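PDB 6CJ6: protein F9 from Vaccinia virus, which is a component of the multiprotein entry-fusion complex, which mediates membrane fusion and entry of the virion core into the host cytoplasm. Local coordinates for residues A34-E39 with I139-S144. Residues are numbered along the deposited sequence; the frame is centred on the assembly and turned at random.
Sequences AIHIGE and IVNTGS. With MOH (methanol), chain B; MOH (methanol), chain C; EDO (1,2-ethanediol), chain P.
N141 reaches across to the backbone of I35, its ND2 giving a hydrogen bond of 2.9 Å to I35 O. The bond is nearly straight (165° at the hydrogen), and the acceptor lies close to the plane of the amide. CG stands anti to the backbone N (chi1 174°), and the amide beyond it spans the gap to I35. Asparagine suits the place because one short side chain can give and accept at once. While ND2 binds I35 O and also N53 OD1, OD1 accepts from N148 ND2 and from the backbone N of G143, closing an Asx turn. That N lies above the carbonyl plane of N141, 2.9 Å from OD1. Four bonds thus grip a buried amide and fix its rotation.

G143 has a positive phi (65°), which glycine adopts easily. Having no side chain, it also sits close to I35, its CA making a CA-H...O contact with I35 O at 3.6 Å. I35 lays its CG2 methyl over the peptide leading to S144, 3.4 Å from G143 C. I37 uses its CG1 branch instead, 3.6 Å from N141 CB; the two side chains run past one another, each heading the other way, and methylene meets methylene at the root of the amide.

The contact joins two sheets: strand 36-41 pairs with strand 119-127, and strand 133-141 with strand 47-53. Where strand 133-141 ends, S144 takes the N-cap of helix 145-158, its short hydroxyl reaching A147 N and also bonding E146 OE2. Both isoleucines offer aliphatic surface to that helix, while V140 and T142 pack against helix 10-24.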
ATOM      1  N   ALA A  34     -17.614   2.493   0.263  1.00 41.30           N
ATOM      2  CA  ALA A  34     -18.052   3.588  -0.593  1.00 41.08           C
ATOM      3  C   ALA A  34     -17.401   3.543  -1.967  1.00 50.95           C
ATOM      4  O   ALA A  34     -17.945   4.122  -2.915  1.00 48.88           O
ATOM      5  CB  ALA A  34     -17.757   4.929   0.081  1.00 50.65           C
ATOM      6  N   ILE A  35     -16.257   2.875  -2.095  1.00 48.42           N
ATOM      7  CA  ILE A  35     -15.524   2.804  -3.352  1.00 41.74           C
ATOM      8  C   ILE A  35     -14.968   1.395  -3.508  1.00 34.01           C
ATOM      9  O   ILE A  35     -14.754   0.677  -2.527  1.00 31.44           O
ATOM     10  CB  ILE A  35     -14.409   3.878  -3.424  1.00 40.08           C
ATOM     11  CG1 ILE A  35     -14.143   4.284  -4.875  1.00 44.46           C
ATOM     12  CG2 ILE A  35     -13.130   3.377  -2.772  1.00 34.45           C
ATOM     13  CD1 ILE A  35     -13.117   5.385  -5.025  1.00 48.37           C
ATOM     14  N   HIS A  36     -14.749   0.993  -4.758  1.00 38.25           N
ATOM     15  CA  HIS A  36     -14.211  -0.321  -5.073  1.00 34.25           C
ATOM     16  C   HIS A  36     -13.098  -0.191  -6.102  1.00 31.62           C
ATOM     17  O   HIS A  36     -13.071   0.750  -6.899  1.00 33.97           O
ATOM     18  CB  HIS A  36     -15.291  -1.260  -5.616  1.00 36.91           C
ATOM     19  CG  HIS A  36     -16.329  -1.632  -4.605  1.00 41.15           C
ATOM     20  ND1 HIS A  36     -17.454  -0.870  -4.379  1.00 51.17           N
ATOM     21  CD2 HIS A  36     -16.406  -2.683  -3.755  1.00 43.41           C
ATOM     22  CE1 HIS A  36     -18.184  -1.438  -3.434  1.00 51.45           C
ATOM     23  NE2 HIS A  36     -17.569  -2.539  -3.038  1.00 54.75           N
ATOM     24  N   ILE A  37     -12.175  -1.148  -6.069  1.00 32.39           N
ATOM     25  CA  ILE A  37     -11.094  -1.213  -7.049  1.00 32.25           C
ATOM     26  C   ILE A  37     -11.630  -1.938  -8.278  1.00 29.99           C
ATOM     27  O   ILE A  37     -11.945  -3.129  -8.218  1.00 32.90           O
ATOM     28  CB  ILE A  37      -9.865  -1.927  -6.482  1.00 32.03           C
ATOM     29  CG1 ILE A  37      -9.378  -1.229  -5.213  1.00 34.56           C
ATOM     30  CG2 ILE A  37      -8.756  -1.976  -7.524  1.00 41.24           C
ATOM     31  CD1 ILE A  37      -8.933   0.193  -5.434  1.00 31.69           C
ATOM     32  N   GLY A  38     -11.739  -1.224  -9.392  1.00 27.11           N
ATOM     33  CA  GLY A  38     -12.291  -1.819 -10.591  1.00 31.14           C
ATOM     34  C   GLY A  38     -11.353  -1.771 -11.777  1.00 31.97           C
ATOM     35  O   GLY A  38     -11.755  -2.070 -12.904  1.00 28.48           O
ATOM     36  N   GLU A  39     -10.095  -1.411 -11.539  1.00 32.54           N
ATOM     37  CA  GLU A  39      -9.172  -1.180 -12.641  1.00 27.86           C
ATOM     38  C   GLU A  39      -7.744  -1.085 -12.122  1.00 36.36           C
ATOM     39  O   GLU A  39      -7.424  -0.200 -11.321  1.00 31.75           O
ATOM     40  CB  GLU A  39      -9.577   0.103 -13.367  1.00 33.34           C
ATOM     41  CG  GLU A  39      -8.818   0.417 -14.632  1.00 36.60           C
ATOM     42  CD  GLU A  39      -9.438   1.586 -15.375  1.00 44.56           C
ATOM     43  OE1 GLU A  39     -10.659   1.536 -15.641  1.00 42.52           O
ATOM     44  OE2 GLU A  39      -8.715   2.561 -15.673  1.00 43.63           O
ATOM     45  N   ILE A 139      -3.134  -6.197  -2.937  1.00 28.06           N
ATOM     46  CA  ILE A 139      -3.745  -4.874  -2.983  1.00 22.53           C
ATOM     47  C   ILE A 139      -5.068  -4.950  -2.234  1.00 28.25           C
ATOM     48  O   ILE A 139      -5.951  -5.739  -2.597  1.00 30.17           O
ATOM     49  CB  ILE A 139      -3.941  -4.387  -4.430  1.00 21.97           C
ATOM     50  CG1 ILE A 139      -2.660  -3.741  -4.964  1.00 39.45           C
ATOM     51  CG2 ILE A 139      -5.080  -3.389  -4.519  1.00 25.00           C
ATOM     52  CD1 ILE A 139      -1.564  -4.712  -5.316  1.00 32.69           C
ATOM     53  N   VAL A 140      -5.208  -4.141  -1.187  1.00 27.76           N
ATOM     54  CA  VAL A 140      -6.395  -4.154  -0.340  1.00 29.70           C
ATOM     55  C   VAL A 140      -7.150  -2.844  -0.516  1.00 29.62           C
ATOM     56  O   VAL A 140      -6.568  -1.759  -0.396  1.00 33.78           O
ATOM     57  CB  VAL A 140      -6.047  -4.425   1.136  1.00 35.78           C
ATOM     58  CG1 VAL A 140      -4.959  -3.483   1.623  1.00 35.51           C
ATOM     59  CG2 VAL A 140      -7.290  -4.309   2.006  1.00 37.24           C
ATOM     60  N   ASN A 141      -8.441  -2.949  -0.818  1.00 32.18           N
ATOM     61  CA  ASN A 141      -9.319  -1.791  -0.912  1.00 35.54           C
ATOM     62  C   ASN A 141      -9.900  -1.507   0.465  1.00 37.59           C
ATOM     63  O   ASN A 141     -10.520  -2.387   1.072  1.00 37.41           O
ATOM     64  CB  ASN A 141     -10.460  -2.069  -1.889  1.00 29.66           C
ATOM     65  CG  ASN A 141     -11.485  -0.951  -1.916  1.00 37.02           C
ATOM     66  OD1 ASN A 141     -11.132   0.226  -1.819  1.00 34.62           O
ATOM     67  ND2 ASN A 141     -12.760  -1.311  -2.029  1.00 31.83           N
ATOM     68  N   THR A 142      -9.711  -0.284   0.960  1.00 33.02           N
ATOM     69  CA  THR A 142     -10.341   0.130   2.207  1.00 37.34           C
ATOM     70  C   THR A 142     -11.530   1.058   1.988  1.00 32.72           C
ATOM     71  O   THR A 142     -11.929   1.770   2.915  1.00 38.77           O
ATOM     72  CB  THR A 142      -9.333   0.751   3.174  1.00 37.01           C
ATOM     73  OG1 THR A 142      -8.628   1.817   2.524  1.00 26.06           O
ATOM     74  CG2 THR A 142      -8.365  -0.311   3.685  1.00 34.86           C
ATOM     75  N   GLY A 143     -12.111   1.057   0.791  1.00 39.08           N
ATOM     76  CA  GLY A 143     -13.314   1.826   0.550  1.00 37.85           C
ATOM     77  C   GLY A 143     -13.150   3.322   0.645  1.00 36.46           C
ATOM     78  O   GLY A 143     -14.141   4.035   0.823  1.00 39.90           O
ATOM     79  N   SER A 144     -11.926   3.821   0.534  1.00 30.91           N
ATOM     80  CA  SER A 144     -11.660   5.250   0.510  1.00 31.24           C
ATOM     81  C   SER A 144     -10.738   5.546  -0.657  1.00 29.43           C
ATOM     82  O   SER A 144      -9.725   4.862  -0.838  1.00 30.03           O
ATOM     83  CB  SER A 144     -10.999   5.700   1.811  1.00 31.81           C
ATOM     84  OG  SER A 144     -10.336   6.932   1.640  1.00 34.84           O
TER
HETATM   85  C   MOH B 241      -5.684   1.271   2.336  1.00 34.54           C
HETATM   86  O   MOH B 241      -6.032   1.235   0.967  1.00 41.92           O
HETATM   87  C   MOH C 240     -14.456  -0.964 -13.971  1.00 39.83           C
HETATM   88  O   MOH C 240     -14.703  -2.137 -13.223  1.00 39.69           O
HETATM   89  C1  EDO P 212     -17.874  -5.376   0.924  1.00 62.98           C
HETATM   90  O1  EDO P 212     -16.711  -5.877   1.593  1.00 58.89           O
HETATM   91  C2  EDO P 212     -17.447  -4.503  -0.250  1.00 60.64           C
HETATM   92  O2  EDO P 212     -18.590  -4.201  -1.060  1.00 55.48           O
HETATM   93  O   HOH W   1     -15.950   2.797   3.089  1.00 51.90           O